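Local coordinates for protein beta-galactosidase (Marinomonas sp. ef1, PDB 6Y2K) that catalyses the hydrolysis of terminal non-reducing beta-D-galactose residues from beta-galactosides, as a cold-active hexameric enzyme of glycoside hydrolase family 42, at residues 140-145 and 312-317; 275-280 and 434-439; 299-304 and 414-419; 440-445 and 467-472. All coordinates share one frame; numbering follows the deposited sequence.

Contact 1: residues 140-145 and 312-317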
# COMPACT_ATOMS: atom_id res chain seq x y z
N ASP A 140 -45.68 26.26 -6.15
CA ASP A 140 -44.97 25.86 -4.93
C ASP A 140 -43.44 26.04 -5.16
O ASP A 140 -43.01 27.02 -5.82
CB ASP A 140 -45.42 24.43 -4.56
CG ASP A 140 -45.16 24.05 -3.09
OD1 ASP A 140 -44.04 23.54 -2.80
OD2 ASP A 140 -46.10 24.18 -2.26
N ASN A 141 -42.61 25.15 -4.61
CA ASN A 141 -41.16 25.19 -4.79
C ASN A 141 -40.56 23.86 -4.33
O ASN A 141 -40.56 23.56 -3.14
CB ASN A 141 -40.52 26.33 -3.99
CG ASN A 141 -39.05 26.52 -4.32
OD1 ASN A 141 -38.70 27.08 -5.38
ND2 ASN A 141 -38.18 26.02 -3.44
N GLU A 142 -40.06 23.08 -5.28
CA GLU A 142 -39.33 21.84 -5.01
C GLU A 142 -40.12 20.88 -4.12
O GLU A 142 -39.73 20.58 -2.99
CB GLU A 142 -37.94 22.13 -4.40
CG GLU A 142 -36.95 22.81 -5.34
CD GLU A 142 -35.52 22.83 -4.79
OE1 GLU A 142 -35.37 22.95 -3.56
OE2 GLU A 142 -34.55 22.72 -5.58
N TYR A 143 -41.25 20.42 -4.66
CA TYR A 143 -42.05 19.38 -4.03
C TYR A 143 -41.11 18.27 -3.61
O TYR A 143 -40.28 17.83 -4.41
CB TYR A 143 -43.06 18.76 -5.02
CG TYR A 143 -44.21 19.64 -5.48
CD1 TYR A 143 -44.90 20.46 -4.59
CD2 TYR A 143 -44.66 19.58 -6.79
CE1 TYR A 143 -45.98 21.23 -5.02
CE2 TYR A 143 -45.73 20.35 -7.23
CZ TYR A 143 -46.39 21.17 -6.34
OH TYR A 143 -47.46 21.94 -6.77
N GLY A 144 -41.25 17.82 -2.36
CA GLY A 144 -40.50 16.67 -1.87
C GLY A 144 -39.15 17.00 -1.24
O GLY A 144 -38.61 16.15 -0.52
N CYS A 145 -38.62 18.21 -1.45
CA CYS A 145 -37.29 18.55 -0.91
C CYS A 145 -37.26 18.29 0.59
O CYS A 145 -38.26 18.49 1.29
CB CYS A 145 -36.88 20.00 -1.20
SG CYS A 145 -35.10 20.30 -1.02
N ILE A 312 -34.10 24.93 -16.98
CA ILE A 312 -33.37 24.84 -15.73
C ILE A 312 -33.82 26.08 -14.95
O ILE A 312 -33.46 27.20 -15.31
CB ILE A 312 -31.83 24.82 -15.92
CG1 ILE A 312 -31.35 23.43 -16.35
CG2 ILE A 312 -31.11 25.17 -14.61
CD1 ILE A 312 -31.93 22.89 -17.64
N MET A 313 -34.63 25.88 -13.91
CA MET A 313 -35.14 26.99 -13.10
C MET A 313 -34.07 27.55 -12.17
O MET A 313 -34.10 28.74 -11.88
CB MET A 313 -36.34 26.55 -12.27
CG MET A 313 -37.10 27.68 -11.60
SD MET A 313 -37.89 28.76 -12.81
CE MET A 313 -39.31 27.77 -13.22
N GLU A 314 -33.17 26.70 -11.68
CA GLU A 314 -32.10 27.11 -10.76
C GLU A 314 -30.77 26.49 -11.18
O GLU A 314 -30.59 25.27 -11.11
CB GLU A 314 -32.43 26.70 -9.32
CG GLU A 314 -33.75 27.23 -8.76
CD GLU A 314 -34.05 26.76 -7.34
OE1 GLU A 314 -33.13 26.21 -6.70
OE2 GLU A 314 -35.19 26.95 -6.86
N GLN A 315 -29.83 27.33 -11.62
CA GLN A 315 -28.49 26.89 -12.01
C GLN A 315 -27.45 27.43 -11.04
O GLN A 315 -27.42 28.64 -10.75
CB GLN A 315 -28.15 27.39 -13.42
CG GLN A 315 -26.81 26.91 -13.96
CD GLN A 315 -26.74 25.39 -14.09
OE1 GLN A 315 -27.50 24.79 -14.86
NE2 GLN A 315 -25.82 24.76 -13.36
N GLN A 316 -26.60 26.53 -10.54
CA GLN A 316 -25.50 26.93 -9.64
C GLN A 316 -24.64 28.00 -10.30
O GLN A 316 -24.21 27.80 -11.43
CB GLN A 316 -24.62 25.73 -9.29
CG GLN A 316 -23.54 26.05 -8.27
CD GLN A 316 -22.88 24.83 -7.63
OE1 GLN A 316 -23.21 23.67 -7.92
NE2 GLN A 316 -21.92 25.10 -6.74
N PRO A 317 -24.40 29.14 -9.61
CA PRO A 317 -23.56 30.23 -10.13
C PRO A 317 -22.21 30.40 -9.42
O PRO A 317 -21.40 31.24 -9.83
CB PRO A 317 -24.43 31.46 -9.83
CG PRO A 317 -25.00 31.13 -8.48
CD PRO A 317 -25.21 29.63 -8.48
O HOH W 1 -35.29 25.90 -4.29
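N141 and E314 are joined through a single water, which accepts a hydrogen bond from ND2 of N141 at 3.0 Å and donates one to OE2 of E314 at 2.8 Å. The direct approaches are looser. OD1 of N141 stands 3.8 Å from OE2 of E314, the amide and carboxylate planes only 18° apart, and OE2 of E142 comes within 3.9 Å of OE1 of E314, with the two carboxylates turned 31° against each other. Both glutamates are extended beyond CG, E142 coming from the loop after strand 134-138 and E314 from the end of strand 310-315.

Hydrogen bonds and charge pairs from other residues fix N141 and E314. N242 donates to OD1 of N141, Y267 binds OE1 of E314, and R33 forms a salt bridge with OE2 of E314. A glycerol, probably from the crystallisation liquor, is hydrogen-bonded to OE1 of E142. Within 140-145, the backbone N of N141 donates to OD1 of D140 at 2.8 Å. A type II turn from E142 to C145 closes with the bond from C145 N to E142 O.

In clan GH-A glycosidases, to which family 42 belongs, the ends of the fourth and seventh barrel strands, here 134-138 and 310-315, carry the acid/base and the nucleophile, so E142, preceded by an asparagine, and E314 are probably that pair. Their facing carboxylates are consistent with a retaining mechanism.

Contact 2: residues 275-280 and 434-439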
# COMPACT_ATOMS: atom_id res chain seq x y z
N GLU A 275 -23.69 13.20 -2.82
CA GLU A 275 -24.37 11.95 -3.21
C GLU A 275 -23.51 10.68 -3.09
O GLU A 275 -22.41 10.64 -3.65
CB GLU A 275 -24.93 12.04 -4.64
CG GLU A 275 -26.02 13.08 -4.84
CD GLU A 275 -27.27 12.85 -3.99
OE1 GLU A 275 -27.95 13.85 -3.67
OE2 GLU A 275 -27.57 11.68 -3.65
N PRO A 276 -24.00 9.64 -2.39
CA PRO A 276 -23.25 8.37 -2.36
C PRO A 276 -23.09 7.65 -3.69
O PRO A 276 -22.25 6.76 -3.79
CB PRO A 276 -24.07 7.51 -1.39
CG PRO A 276 -24.76 8.48 -0.51
CD PRO A 276 -25.10 9.64 -1.41
N LEU A 277 -23.88 8.00 -4.70
CA LEU A 277 -23.67 7.53 -6.08
C LEU A 277 -22.20 7.59 -6.54
O LEU A 277 -21.70 6.68 -7.20
CB LEU A 277 -24.52 8.38 -7.03
CG LEU A 277 -24.34 8.23 -8.54
CD1 LEU A 277 -24.76 6.85 -8.99
CD2 LEU A 277 -25.14 9.30 -9.26
N TYR A 278 -21.53 8.69 -6.22
CA TYR A 278 -20.22 8.96 -6.77
C TYR A 278 -19.09 8.34 -5.96
O TYR A 278 -19.15 8.27 -4.73
CB TYR A 278 -20.02 10.47 -6.91
CG TYR A 278 -21.02 11.10 -7.85
CD1 TYR A 278 -21.06 10.74 -9.20
CD2 TYR A 278 -21.94 12.06 -7.40
CE1 TYR A 278 -21.98 11.30 -10.07
CE2 TYR A 278 -22.86 12.63 -8.27
CZ TYR A 278 -22.87 12.26 -9.61
OH TYR A 278 -23.77 12.83 -10.49
N THR A 279 -18.06 7.86 -6.67
CA THR A 279 -16.88 7.28 -6.05
C THR A 279 -15.98 8.36 -5.48
O THR A 279 -16.10 9.55 -5.80
CB THR A 279 -16.05 6.47 -7.05
OG1 THR A 279 -15.57 7.34 -8.09
CG2 THR A 279 -16.86 5.32 -7.64
N GLU A 280 -15.04 7.92 -4.64
CA GLU A 280 -14.05 8.85 -4.09
C GLU A 280 -13.22 9.50 -5.20
O GLU A 280 -13.00 10.72 -5.17
CB GLU A 280 -13.15 8.17 -3.03
CG GLU A 280 -13.65 8.39 -1.61
CD GLU A 280 -15.16 8.30 -1.51
OE1 GLU A 280 -15.81 9.17 -0.89
OE2 GLU A 280 -15.71 7.34 -2.08
N ARG A 434 -28.77 -0.29 -6.32
CA ARG A 434 -29.71 0.81 -6.31
C ARG A 434 -30.19 1.07 -7.74
O ARG A 434 -29.37 1.25 -8.63
CB ARG A 434 -29.00 2.04 -5.74
CG ARG A 434 -29.93 3.04 -5.11
CD ARG A 434 -30.16 2.77 -3.64
NE ARG A 434 -30.48 4.01 -2.94
CZ ARG A 434 -29.60 4.73 -2.27
NH1 ARG A 434 -29.98 5.85 -1.68
NH2 ARG A 434 -28.34 4.34 -2.16
N TYR A 435 -31.50 1.08 -7.95
CA TYR A 435 -32.08 1.29 -9.28
C TYR A 435 -31.51 2.55 -9.94
O TYR A 435 -31.04 2.50 -11.07
CB TYR A 435 -33.59 1.42 -9.19
CG TYR A 435 -34.31 1.74 -10.50
CD1 TYR A 435 -34.38 0.81 -11.52
CD2 TYR A 435 -34.93 2.98 -10.70
CE1 TYR A 435 -35.06 1.09 -12.71
CE2 TYR A 435 -35.61 3.26 -11.87
CZ TYR A 435 -35.68 2.31 -12.87
OH TYR A 435 -36.35 2.57 -14.05
N PHE A 436 -31.55 3.66 -9.22
CA PHE A 436 -31.06 4.92 -9.75
C PHE A 436 -29.58 4.85 -10.15
O PHE A 436 -29.20 5.35 -11.21
CB PHE A 436 -31.28 6.07 -8.76
CG PHE A 436 -31.04 7.43 -9.36
CD1 PHE A 436 -29.75 7.93 -9.48
CD2 PHE A 436 -32.09 8.18 -9.84
CE1 PHE A 436 -29.53 9.17 -10.05
CE2 PHE A 436 -31.88 9.41 -10.42
CZ PHE A 436 -30.59 9.91 -10.52
N PHE A 437 -28.76 4.22 -9.30
CA PHE A 437 -27.32 4.09 -9.58
C PHE A 437 -27.12 3.29 -10.87
O PHE A 437 -26.32 3.67 -11.72
CB PHE A 437 -26.57 3.38 -8.45
CG PHE A 437 -26.47 4.15 -7.15
CD1 PHE A 437 -27.24 5.28 -6.86
CD2 PHE A 437 -25.64 3.65 -6.15
CE1 PHE A 437 -27.14 5.91 -5.63
CE2 PHE A 437 -25.54 4.28 -4.92
CZ PHE A 437 -26.29 5.41 -4.66
N TRP A 438 -27.84 2.18 -11.00
CA TRP A 438 -27.73 1.31 -12.17
C TRP A 438 -28.15 2.05 -13.45
O TRP A 438 -27.43 1.98 -14.45
CB TRP A 438 -28.56 0.03 -11.96
CG TRP A 438 -28.61 -0.89 -13.16
CD1 TRP A 438 -29.73 -1.27 -13.83
CD2 TRP A 438 -27.51 -1.54 -13.81
NE1 TRP A 438 -29.40 -2.11 -14.87
CE2 TRP A 438 -28.05 -2.30 -14.88
CE3 TRP A 438 -26.12 -1.56 -13.60
CZ2 TRP A 438 -27.24 -3.08 -15.74
CZ3 TRP A 438 -25.32 -2.33 -14.45
CH2 TRP A 438 -25.89 -3.07 -15.52
N CYS A 439 -29.27 2.77 -13.39
CA CYS A 439 -29.72 3.60 -14.53
C CYS A 439 -28.66 4.63 -14.91
O CYS A 439 -28.31 4.78 -16.09
CB CYS A 439 -31.05 4.30 -14.23
SG CYS A 439 -32.52 3.23 -14.11
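The loop between helices 268-274 and 280-285 of the barrel domain meets the first turn of helix 435-448 in the trimerisation domain, with L277 lying against the ring of F437. CA of L277 sits over one face of the F437 ring, 3.9 Å from the centroid and 19° off the normal, a CH-pi contact, and its N is 3.5 Å from CZ of F437. CB of R434 covers the opposite face, offset toward the rim, so the ring is sandwiched.

The leucine side chain runs back along the phenylalanine in the opposite direction, until CD1 of L277 reaches CD1 of F437 at 3.6 Å. With CG of F437 anti to the carbonyl carbon (chi1 -68°), the ring extends from the helix to meet the loop. P276 adds a lighter touch, CB to CZ of F437 at 4.5 Å. The other leucine methyl, CD2 of L277, approaches the edge of the F436 ring, 4.5 Å from CE1, and lies toward the rim of one face of the neighbouring Y278 ring.

Polar links flank this apolar patch: the carbonyl O of L277 accepts a bond from NH2 of R441, and the hydroxyls of Y278 and Y440 are hydrogen-bonded. Since CA of L277 lies between two peptide groups, its C-H is probably somewhat polarised, which would suit the aromatic face beneath it. The two domains thus meet here by dispersion and CH-pi packing, with hydrogen bonding at the side.

Contact 3: residues 299-304 and 414-419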
# COMPACT_ATOMS: atom_id res chain seq x y z
N HIS A 299 -31.32 16.47 -17.36
CA HIS A 299 -31.82 17.22 -18.52
C HIS A 299 -32.68 16.28 -19.40
O HIS A 299 -33.78 16.65 -19.81
CB HIS A 299 -30.70 17.78 -19.38
CG HIS A 299 -29.81 18.77 -18.69
ND1 HIS A 299 -30.29 19.72 -17.83
CD2 HIS A 299 -28.48 18.97 -18.78
CE1 HIS A 299 -29.28 20.47 -17.40
NE2 HIS A 299 -28.17 20.03 -17.97
N ASP A 300 -32.18 15.07 -19.66
CA ASP A 300 -32.91 14.08 -20.47
C ASP A 300 -34.16 13.51 -19.78
O ASP A 300 -35.22 13.36 -20.41
CB ASP A 300 -31.97 12.95 -20.92
CG ASP A 300 -30.89 13.42 -21.92
OD1 ASP A 300 -31.10 14.45 -22.62
OD2 ASP A 300 -29.83 12.74 -21.99
N LEU A 301 -34.05 13.19 -18.49
CA LEU A 301 -35.20 12.74 -17.71
C LEU A 301 -36.33 13.79 -17.70
O LEU A 301 -37.49 13.48 -17.98
CB LEU A 301 -34.77 12.41 -16.27
CG LEU A 301 -35.83 12.10 -15.21
CD1 LEU A 301 -36.56 10.80 -15.49
CD2 LEU A 301 -35.16 12.05 -13.84
N TYR A 302 -35.96 15.03 -17.42
CA TYR A 302 -36.96 16.10 -17.29
C TYR A 302 -37.47 16.65 -18.63
O TYR A 302 -38.62 17.10 -18.71
CB TYR A 302 -36.47 17.21 -16.34
CG TYR A 302 -36.31 16.71 -14.90
CD1 TYR A 302 -37.32 15.97 -14.28
CD2 TYR A 302 -35.16 16.98 -14.16
CE1 TYR A 302 -37.18 15.50 -12.97
CE2 TYR A 302 -35.02 16.52 -12.84
CZ TYR A 302 -36.04 15.78 -12.26
OH TYR A 302 -35.96 15.31 -10.95
N ARG A 303 -36.67 16.59 -19.69
CA ARG A 303 -37.20 16.81 -21.04
C ARG A 303 -38.35 15.81 -21.31
O ARG A 303 -39.38 16.19 -21.87
CB ARG A 303 -36.13 16.72 -22.13
CG ARG A 303 -36.65 17.09 -23.52
CD ARG A 303 -35.55 17.18 -24.58
NE ARG A 303 -34.97 15.85 -24.84
CZ ARG A 303 -33.84 15.38 -24.34
NH1 ARG A 303 -33.05 16.12 -23.56
NH2 ARG A 303 -33.46 14.14 -24.65
N GLY A 304 -38.19 14.56 -20.88
CA GLY A 304 -39.26 13.57 -20.98
C GLY A 304 -40.49 13.92 -20.12
O GLY A 304 -41.61 13.91 -20.62
N LEU A 414 -33.58 5.41 -22.90
CA LEU A 414 -33.43 4.70 -21.63
C LEU A 414 -34.75 4.88 -20.87
O LEU A 414 -35.15 6.00 -20.60
CB LEU A 414 -32.26 5.30 -20.85
CG LEU A 414 -31.90 4.67 -19.49
CD1 LEU A 414 -30.45 4.98 -19.15
CD2 LEU A 414 -32.81 5.11 -18.35
N MET A 415 -35.43 3.78 -20.56
CA MET A 415 -36.73 3.85 -19.87
C MET A 415 -36.56 3.92 -18.35
O MET A 415 -36.06 2.96 -17.74
CB MET A 415 -37.58 2.63 -20.23
CG MET A 415 -38.99 2.63 -19.64
SD MET A 415 -40.01 1.30 -20.29
CE MET A 415 -40.36 1.96 -21.92
N PHE A 416 -36.98 5.05 -17.77
CA PHE A 416 -36.96 5.27 -16.33
C PHE A 416 -38.39 5.27 -15.78
O PHE A 416 -39.24 6.01 -16.27
CB PHE A 416 -36.29 6.61 -16.01
CG PHE A 416 -36.05 6.84 -14.55
CD1 PHE A 416 -37.03 7.40 -13.74
CD2 PHE A 416 -34.84 6.45 -13.96
CE1 PHE A 416 -36.81 7.60 -12.39
CE2 PHE A 416 -34.62 6.64 -12.61
CZ PHE A 416 -35.61 7.22 -11.82
N ASP A 417 -38.63 4.44 -14.77
CA ASP A 417 -39.96 4.24 -14.19
C ASP A 417 -39.88 4.48 -12.68
O ASP A 417 -39.23 3.72 -11.97
CB ASP A 417 -40.42 2.81 -14.50
CG ASP A 417 -41.90 2.61 -14.25
OD1 ASP A 417 -42.71 2.84 -15.18
OD2 ASP A 417 -42.25 2.18 -13.13
N TYR A 418 -40.54 5.54 -12.19
CA TYR A 418 -40.57 5.83 -10.75
C TYR A 418 -41.15 4.66 -9.93
O TYR A 418 -40.66 4.36 -8.84
CB TYR A 418 -41.31 7.14 -10.45
CG TYR A 418 -40.51 8.35 -10.88
CD1 TYR A 418 -39.55 8.91 -10.04
CD2 TYR A 418 -40.69 8.91 -12.14
CE1 TYR A 418 -38.81 10.01 -10.44
CE2 TYR A 418 -39.95 10.01 -12.55
CZ TYR A 418 -39.01 10.56 -11.70
OH TYR A 418 -38.27 11.64 -12.10
N ASP A 419 -42.16 3.98 -10.47
CA ASP A 419 -42.74 2.85 -9.77
C ASP A 419 -41.73 1.72 -9.59
O ASP A 419 -41.67 1.12 -8.52
CB ASP A 419 -44.01 2.34 -10.48
CG ASP A 419 -44.89 1.55 -9.55
OD1 ASP A 419 -45.58 2.18 -8.72
OD2 ASP A 419 -44.89 0.30 -9.66
O HOH W 2 -36.41 12.66 -10.50
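L301 of helix 294-305 sets its two methyls against the pair F416 and Y418, and this is the tight part of the contact. CD1 of L301 reaches CD1 of F416 at 3.9 Å, while CD2 of L301 packs 3.6 Å from the hydroxyl oxygen of Y418, whose side chain comes from the opposite direction. The two aromatic partners meet with an edge of F416 on the face of Y418: CE1 of F416 stands 3.6 Å above the centre of the Y418 ring, and CD1 of Y418 lies in the plane of the F416 ring. I455 of strand 453-456 touches both L301 and F416, closing the apolar cluster.

The looser side lies where Y302 crosses Y418 at about a right angle. CE1 of Y302 comes no nearer than 4.1 Å to OH of Y418, and a water spans the hydroxyls instead. It donates to OH of Y302 at 2.7 Å and is hydrogen-bonded to OH of Y418, also at 2.7 Å, in the plane of the Y418 ring. Y302 OH is also hydrogen-bonded to the carbonyl O of M244.

Barrel helix and trimerisation domain therefore join through an apolar cluster beside one bridging water, where the buried tyrosine hydroxyls find partners without a direct bond between them.

Contact 4: residues 440-445 and 467-472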
# COMPACT_ATOMS: atom_id res chain seq x y z
N TYR A 440 -28.11 5.30 -13.90
CA TYR A 440 -27.08 6.32 -14.09
C TYR A 440 -25.81 5.74 -14.71
O TYR A 440 -25.23 6.36 -15.59
CB TYR A 440 -26.73 6.99 -12.75
CG TYR A 440 -25.90 8.24 -12.88
CD1 TYR A 440 -24.51 8.18 -12.87
CD2 TYR A 440 -26.50 9.49 -12.98
CE1 TYR A 440 -23.74 9.33 -12.98
CE2 TYR A 440 -25.74 10.65 -13.08
CZ TYR A 440 -24.36 10.56 -13.08
OH TYR A 440 -23.61 11.71 -13.16
N ARG A 441 -25.39 4.56 -14.26
CA ARG A 441 -24.18 3.92 -14.80
C ARG A 441 -24.38 3.35 -16.22
O ARG A 441 -23.43 3.34 -17.02
CB ARG A 441 -23.64 2.85 -13.84
CG ARG A 441 -23.19 3.40 -12.49
CD ARG A 441 -22.04 4.39 -12.61
NE ARG A 441 -21.71 5.03 -11.33
CZ ARG A 441 -20.84 6.03 -11.19
NH1 ARG A 441 -20.17 6.52 -12.23
NH2 ARG A 441 -20.61 6.54 -9.99
N MET A 442 -25.59 2.90 -16.54
CA MET A 442 -25.92 2.53 -17.93
C MET A 442 -25.88 3.78 -18.81
O MET A 442 -25.34 3.75 -19.92
CB MET A 442 -27.28 1.83 -18.04
CG MET A 442 -27.33 0.44 -17.40
SD MET A 442 -28.64 -0.60 -18.06
CE MET A 442 -27.84 -1.23 -19.54
N TYR A 443 -26.41 4.89 -18.29
CA TYR A 443 -26.42 6.17 -18.98
C TYR A 443 -25.00 6.70 -19.22
O TYR A 443 -24.68 7.18 -20.31
CB TYR A 443 -27.27 7.18 -18.21
CG TYR A 443 -27.39 8.55 -18.85
CD1 TYR A 443 -28.33 8.80 -19.85
CD2 TYR A 443 -26.56 9.59 -18.45
CE1 TYR A 443 -28.46 10.07 -20.42
CE2 TYR A 443 -26.67 10.85 -19.01
CZ TYR A 443 -27.61 11.08 -20.00
OH TYR A 443 -27.69 12.34 -20.54
N GLU A 444 -24.15 6.62 -18.19
CA GLU A 444 -22.74 7.02 -18.30
C GLU A 444 -22.01 6.29 -19.43
O GLU A 444 -21.27 6.92 -20.18
CB GLU A 444 -22.01 6.79 -16.97
CG GLU A 444 -20.51 7.08 -17.00
CD GLU A 444 -19.84 6.83 -15.66
OE1 GLU A 444 -19.04 7.68 -15.23
OE2 GLU A 444 -20.12 5.78 -15.04
N ALA A 445 -22.23 4.98 -19.52
CA ALA A 445 -21.66 4.17 -20.60
C ALA A 445 -22.11 4.65 -22.00
O ALA A 445 -21.29 4.76 -22.92
CB ALA A 445 -22.00 2.70 -20.40
N LEU A 467 -32.67 2.26 -30.68
CA LEU A 467 -32.21 1.44 -29.55
C LEU A 467 -32.96 1.84 -28.29
O LEU A 467 -33.06 3.02 -27.97
CB LEU A 467 -30.71 1.64 -29.36
CG LEU A 467 -30.03 0.94 -28.17
CD1 LEU A 467 -30.14 -0.58 -28.28
CD2 LEU A 467 -28.58 1.38 -28.08
N LEU A 468 -33.46 0.84 -27.57
CA LEU A 468 -34.26 1.02 -26.37
C LEU A 468 -33.68 0.16 -25.25
O LEU A 468 -33.55 -1.05 -25.42
CB LEU A 468 -35.71 0.60 -26.63
CG LEU A 468 -36.70 0.61 -25.45
CD1 LEU A 468 -36.79 1.99 -24.82
CD2 LEU A 468 -38.08 0.16 -25.90
N VAL A 469 -33.36 0.79 -24.12
CA VAL A 469 -32.79 0.11 -22.97
C VAL A 469 -33.71 0.27 -21.77
O VAL A 469 -34.06 1.39 -21.41
CB VAL A 469 -31.39 0.66 -22.63
CG1 VAL A 469 -30.81 -0.05 -21.40
CG2 VAL A 469 -30.46 0.51 -23.83
N LEU A 470 -34.11 -0.86 -21.16
CA LEU A 470 -34.88 -0.88 -19.91
C LEU A 470 -33.94 -1.37 -18.81
O LEU A 470 -33.72 -2.58 -18.67
CB LEU A 470 -36.10 -1.81 -20.00
CG LEU A 470 -37.09 -1.82 -21.18
CD1 LEU A 470 -38.47 -2.32 -20.73
CD2 LEU A 470 -37.22 -0.52 -21.95
N PRO A 471 -33.33 -0.45 -18.04
CA PRO A 471 -32.30 -0.91 -17.10
C PRO A 471 -32.78 -1.94 -16.09
O PRO A 471 -32.04 -2.88 -15.80
CB PRO A 471 -31.87 0.38 -16.39
CG PRO A 471 -32.10 1.43 -17.41
CD PRO A 471 -33.37 1.02 -18.10
N ALA A 472 -33.99 -1.75 -15.57
CA ALA A 472 -34.58 -2.65 -14.56
C ALA A 472 -36.08 -2.36 -14.42
O ALA A 472 -36.53 -1.80 -13.43
CB ALA A 472 -33.87 -2.49 -13.23
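M442, on helix 435-448, faces the end of strand 467-470, and its CA comes within 7.3 Å of that of P471, the nearest pair of the two segments. This is the packing of a helix on the parallel part of a mixed sheet. The helix belongs to the beta-alpha-beta connection from strand 412-415 to its neighbour 453-456, and strand 467-470 flanks 412-415 on the other side, V469 bonding through its backbone to A413 and M415.

Between helix and strand the methionine does all the reaching. Its side chain leaves the helix with CG anti to the carbonyl carbon and then bends at the last torsion (chi3 83°), which lets the sulfur lie on P471 and turns the methyl to V469. SD of M442 rests against the proline, 3.8 Å from CB of P471, in an oblique crossing. V469 and P471 both direct their CB atoms toward the helix, so the long flexible chain meets a surface of one branched residue and one rigid ring. L588 of helix 585-598 also touches M442, and W438, one turn earlier on the helix, donates from NE1 to the carbonyl O of P471. Beyond the sulfur, the terminal methyl CE of M442 settles 3.7 Å from CG1 of V469.

Overall arrangement
Contact 1 lies at the C-terminal mouth of the barrel, contacts 2 and 3 join the barrel domain to the trimerisation domain, and contact 4 lies within the latter. Contacts 2 and 4 share helix 435-448, their centres about 13 Å apart. Contacts 3 and 4, with centres about 11 Å apart, reach neighbouring strands of one sheet, 412-415 and 467-470. Contact 1 touches contact 3 where I312 packs on H299, but its centre is about 26 Å from that of contact 4. Along the chain, contact 1 crosses contacts 2 and 3, contact 3 falls between the segments of contact 2, and contact 4 follows all. The contacts thus tie the barrel carrying the probable catalytic pair to the trimerisation domain.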